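Local coordinates for protein carboxypeptidase D (Drosophila melanogaster, PDB 3MN8) that removes C-terminal arginine and lysine from peptides and proteins as a zinc-dependent carboxypeptidase, processing growth factors, peptide hormones and neuropeptides, at residues S193-P196 with E197-A200; L119-H122 with E123-D127. All blocks are in the same frame, centred on the assembly; numbering follows the deposited sequence.

Interaction 1 of 2, residues S193-P196 with E197-A200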
loop_
_atom_site.group_PDB
_atom_site.type_symbol
_atom_site.label_atom_id
_atom_site.label_comp_id
_atom_site.label_asym_id
_atom_site.label_seq_id
_atom_site.Cartn_x
_atom_site.Cartn_y
_atom_site.Cartn_z
ATOM N N SER A 193 14.831 -1.752 17.556
ATOM C CA SER A 193 14.608 -2.673 18.661
ATOM C C SER A 193 13.122 -2.967 18.857
ATOM O O SER A 193 12.678 -3.245 19.968
ATOM C CB SER A 193 15.241 -2.189 19.958
ATOM O OG SER A 193 15.400 -3.284 20.856
ATOM N N ARG A 194 12.356 -2.892 17.773
ATOM C CA ARG A 194 10.967 -3.316 17.793
ATOM C C ARG A 194 10.944 -4.803 17.498
ATOM O O ARG A 194 11.947 -5.503 17.683
ATOM C CB ARG A 194 10.187 -2.602 16.698
ATOM C CG ARG A 194 10.702 -1.244 16.388
ATOM C CD ARG A 194 9.705 -0.203 16.816
ATOM N NE ARG A 194 10.151 1.152 16.500
ATOM C CZ ARG A 194 9.596 2.238 17.022
ATOM N NH1 ARG A 194 8.583 2.109 17.869
ATOM N NH2 ARG A 194 10.052 3.444 16.706
ATOM N N GLN A 195 9.804 -5.283 17.010
ATOM C CA GLN A 195 9.722 -6.644 16.520
ATOM C C GLN A 195 10.436 -6.749 15.172
ATOM O O GLN A 195 10.377 -5.837 14.342
ATOM C CB GLN A 195 8.273 -7.108 16.403
ATOM C CG GLN A 195 7.500 -7.018 17.707
ATOM C CD GLN A 195 8.125 -7.815 18.844
ATOM O OE1 GLN A 195 8.364 -9.017 18.723
ATOM N NE2 GLN A 195 8.366 -7.151 19.968
ATOM N N PRO A 196 11.128 -7.877 14.965
ATOM C CA PRO A 196 11.891 -8.172 13.753
ATOM C C PRO A 196 11.071 -7.738 12.560
ATOM O O PRO A 196 11.557 -7.083 11.649
ATOM C CB PRO A 196 11.969 -9.702 13.760
ATOM C CG PRO A 196 11.877 -10.080 15.170
ATOM C CD PRO A 196 11.013 -9.051 15.844
ATOM N N GLU A 197 9.800 -8.109 12.592
ATOM C CA GLU A 197 8.932 -7.950 11.444
ATOM C C GLU A 197 8.709 -6.477 11.184
ATOM O O GLU A 197 8.727 -6.030 10.046
ATOM C CB GLU A 197 7.599 -8.674 11.689
ATOM C CG GLU A 197 7.709 -10.205 11.813
ATOM C CD GLU A 197 7.986 -10.673 13.238
ATOM O OE1 GLU A 197 8.112 -11.910 13.443
ATOM O OE2 GLU A 197 8.061 -9.803 14.143
ATOM N N THR A 198 8.509 -5.729 12.259
ATOM C CA THR A 198 8.318 -4.294 12.173
ATOM C C THR A 198 9.579 -3.672 11.586
ATOM O O THR A 198 9.535 -2.991 10.559
ATOM C CB THR A 198 8.072 -3.695 13.566
ATOM O OG1 THR A 198 7.135 -4.504 14.302
ATOM C CG2 THR A 198 7.575 -2.258 13.449
ATOM N N ALA A 199 10.710 -3.913 12.246
ATOM C CA ALA A 199 11.998 -3.377 11.811
ATOM C C ALA A 199 12.233 -3.612 10.323
ATOM O O ALA A 199 12.638 -2.709 9.603
ATOM C CB ALA A 199 13.144 -3.991 12.634
ATOM N N ALA A 200 11.987 -4.835 9.869
ATOM C CA ALA A 200 12.170 -5.185 8.472
ATOM C C ALA A 200 11.371 -4.249 7.577
ATOM O O ALA A 200 11.885 -3.700 6.600
ATOM C CB ALA A 200 11.740 -6.632 8.231
#

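Interaction 2 of 2, residues L119-H122 with E123-D127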
loop_
_atom_site.group_PDB
_atom_site.type_symbol
_atom_site.label_atom_id
_atom_site.label_comp_id
_atom_site.label_asym_id
_atom_site.label_seq_id
_atom_site.Cartn_x
_atom_site.Cartn_y
_atom_site.Cartn_z
ATOM N N LEU A 119 0.878 -11.662 -13.530
ATOM C CA LEU A 119 1.902 -12.256 -14.371
ATOM C C LEU A 119 1.317 -13.052 -15.519
ATOM O O LEU A 119 1.646 -12.797 -16.676
ATOM C CB LEU A 119 2.845 -13.124 -13.546
ATOM C CG LEU A 119 3.897 -12.302 -12.809
ATOM C CD1 LEU A 119 4.722 -13.191 -11.873
ATOM C CD2 LEU A 119 4.774 -11.562 -13.824
ATOM N N GLY A 120 0.441 -14.000 -15.198
ATOM C CA GLY A 120 -0.106 -14.907 -16.197
ATOM C C GLY A 120 -1.091 -14.270 -17.168
ATOM O O GLY A 120 -1.513 -14.907 -18.137
ATOM N N ASN A 121 -1.453 -13.014 -16.923
ATOM C CA ASN A 121 -2.392 -12.331 -17.798
ATOM C C ASN A 121 -1.887 -11.053 -18.460
ATOM O O ASN A 121 -2.444 -10.626 -19.473
ATOM C CB ASN A 121 -3.688 -12.057 -17.055
ATOM C CG ASN A 121 -4.512 -13.305 -16.877
ATOM O OD1 ASN A 121 -5.282 -13.689 -17.761
ATOM N ND2 ASN A 121 -4.354 -13.955 -15.730
ATOM N N HIS A 122 -0.833 -10.464 -17.901
ATOM C CA HIS A 122 -0.324 -9.164 -18.354
ATOM C C HIS A 122 0.009 -9.074 -19.856
ATOM O O HIS A 122 -0.095 -8.000 -20.455
ATOM C CB HIS A 122 0.894 -8.721 -17.520
ATOM C CG HIS A 122 2.208 -9.207 -18.056
ATOM N ND1 HIS A 122 2.774 -10.401 -17.664
ATOM C CD2 HIS A 122 3.061 -8.662 -18.956
ATOM C CE1 HIS A 122 3.922 -10.570 -18.300
ATOM N NE2 HIS A 122 4.119 -9.531 -19.090
ATOM N N GLU A 123 0.418 -10.177 -20.468
ATOM C CA GLU A 123 0.662 -10.147 -21.909
ATOM C C GLU A 123 -0.611 -10.387 -22.729
ATOM O O GLU A 123 -0.669 -10.021 -23.902
ATOM C CB GLU A 123 1.759 -11.137 -22.312
ATOM C CG GLU A 123 3.149 -10.747 -21.829
ATOM C CD GLU A 123 4.263 -11.455 -22.590
ATOM O OE1 GLU A 123 4.008 -12.530 -23.175
ATOM O OE2 GLU A 123 5.399 -10.931 -22.603
ATOM N N ARG A 124 -1.625 -10.988 -22.105
ATOM C CA ARG A 124 -2.866 -11.329 -22.802
ATOM C C ARG A 124 -3.898 -10.226 -22.691
ATOM O O ARG A 124 -4.619 -9.939 -23.648
ATOM C CB ARG A 124 -3.489 -12.641 -22.285
ATOM C CG ARG A 124 -2.812 -13.294 -21.076
ATOM C CD ARG A 124 -3.737 -14.321 -20.413
ATOM N NE ARG A 124 -4.525 -15.089 -21.379
ATOM C CZ ARG A 124 -4.308 -16.369 -21.690
ATOM N NH1 ARG A 124 -3.322 -17.043 -21.105
ATOM N NH2 ARG A 124 -5.079 -16.984 -22.584
ATOM N N ILE A 125 -3.981 -9.623 -21.512
ATOM C CA ILE A 125 -4.961 -8.571 -21.274
ATOM C C ILE A 125 -4.333 -7.168 -21.251
ATOM O O ILE A 125 -3.532 -6.852 -20.366
ATOM C CB ILE A 125 -5.756 -8.813 -19.975
ATOM C CG1 ILE A 125 -6.820 -9.896 -20.182
ATOM C CG2 ILE A 125 -6.418 -7.522 -19.520
ATOM C CD1 ILE A 125 -6.268 -11.272 -20.513
ATOM N N SER A 126 -4.727 -6.335 -22.219
ATOM C CA SER A 126 -4.151 -4.997 -22.441
ATOM C C SER A 126 -4.092 -4.109 -21.188
ATOM O O SER A 126 -3.017 -3.664 -20.796
ATOM C CB SER A 126 -4.892 -4.276 -23.576
ATOM O OG SER A 126 -4.049 -3.343 -24.229
ATOM N N ASP A 127 -5.243 -3.845 -20.573
ATOM C CA ASP A 127 -5.297 -3.106 -19.308
ATOM C C ASP A 127 -4.152 -3.481 -18.362
ATOM O O ASP A 127 -3.371 -2.621 -17.946
ATOM C CB ASP A 127 -6.635 -3.352 -18.596
ATOM C CG ASP A 127 -7.754 -2.476 -19.125
ATOM O OD1 ASP A 127 -7.487 -1.301 -19.457
ATOM O OD2 ASP A 127 -8.906 -2.957 -19.192
#

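Interaction 1 of 2, residues S193-P196 with E197-A200
With CG set anti to the carbonyl carbon (chi1 -65°) and the chain bent at chi2, Glu-197 folds its carboxylate back along Pro-196, so that OE2 comes to lie 3.5 Å from CD of that proline. The same oxygen stands 3.5 Å from CB of Gln-195. Gln-195 also bends at chi2, in the opposite sense, and the two polar ends share a partner: Asn-167 is hydrogen-bonded to both OE1 of Gln-195 and OE2 of Glu-197, which ties these neighbouring side chains into one polar patch. OG1 of Thr-198 lies 3.5 Å from CB of Gln-195, while CB of Thr-198 lies 3.9 Å from CB of Arg-194. OG1 of Thr-198 and the backbone N of Gln-195 both meet OD2 of Asp-176, a carboxylate sitting at a helix beginning, where the helix dipole would probably favour its negative charge. Beyond CB, the chain of Arg-194 runs away from the helix.

The backbone carries the turn itself. N of Ala-199 donates to O of Gln-195 at 2.9 Å. N of Ala-200 repeats the step to O of Pro-196, also at 2.9 Å. Two successive i to i+4 bonds therefore start the helical ladder. Gln-195 as N-cap, with proline in the first turn where it needs no backbone N-H, is the classic start of an alpha-helix, here helix 196-205 of the zinc carboxypeptidase domain.

Interaction 2 of 2, residues L119-H122 with E123-D127
Asn-121 and the pair Arg-124 and Ile-125 form the close-packed part of this turn. O of Asn-121 is gripped by two backbone donors. N of Ile-125, at 2.7 Å, makes a straight bond of 170° at the hydrogen; N of Arg-124, at 2.8 Å, reaches the same oxygen from above the carbonyl plane at a more bent angle. The side chain of Ile-125 runs beside that of Asn-121, its CD1 3.8 Å from OD1. That amide is buried and satisfied from both ends, OD1 by N of Asp-31 and ND2 by O of Tyr-117.

His-122 is fixed by its own side-chain bond. Its chi1 of 89° sets CG between the backbone N and the carbonyl carbon, which swings the ring back toward the helix end, where ND1 donates to O of Leu-119 at 2.8 Å. CG of Glu-123 lies over one face of the ring. Cutting this side chain back to an alanine is likely to leave the carbonyl of Leu-119 without its side-chain donor and the aliphatic part of Glu-123 without a surface to rest on.

The outer side is looser. Glu-123 and Arg-124 are exposed, and the carboxylate of Glu-123 does no more than approach the ring, OE2 staying 4.0 Å from NE2 of His-122. CD of Arg-124 lies 3.1 Å from OD1 of Asn-121 and 3.2 Å from O of Gly-120, while its guanidinium is turned 53° from the amide plane; outside the turn its side chain also touches Asp-31.

The order here thus rests on carbonyls at the end of helix 106-121 finding donors in a following backbone and an imidazole. Bonding through ND1 implies that this nitrogen carries a proton, and within this turn the charged ends form no salt bridge and probably contribute less to the hold.

Both interactions are local turns within the same carboxypeptidase domain, on opposite sides of the chain's centre, their own centres about 36 Å apart. The 119-127 turn comes earlier in the chain and joins the end of one helix to the start of the next, at the surface near an N-linked glycan. The 193-200 turn opens a helix from a loop, and its Thr-198 side chain lies about 10 Å from that of the zinc ligand His-101. Neither is wholly core: interaction 1 has no exposed residue among those touching and buries Glu-197 and Thr-198, with the partly exposed Gln-195 in the same hydrogen-bonded network, whereas interaction 2 pairs a buried asparagine and histidine with an exposed charged rim.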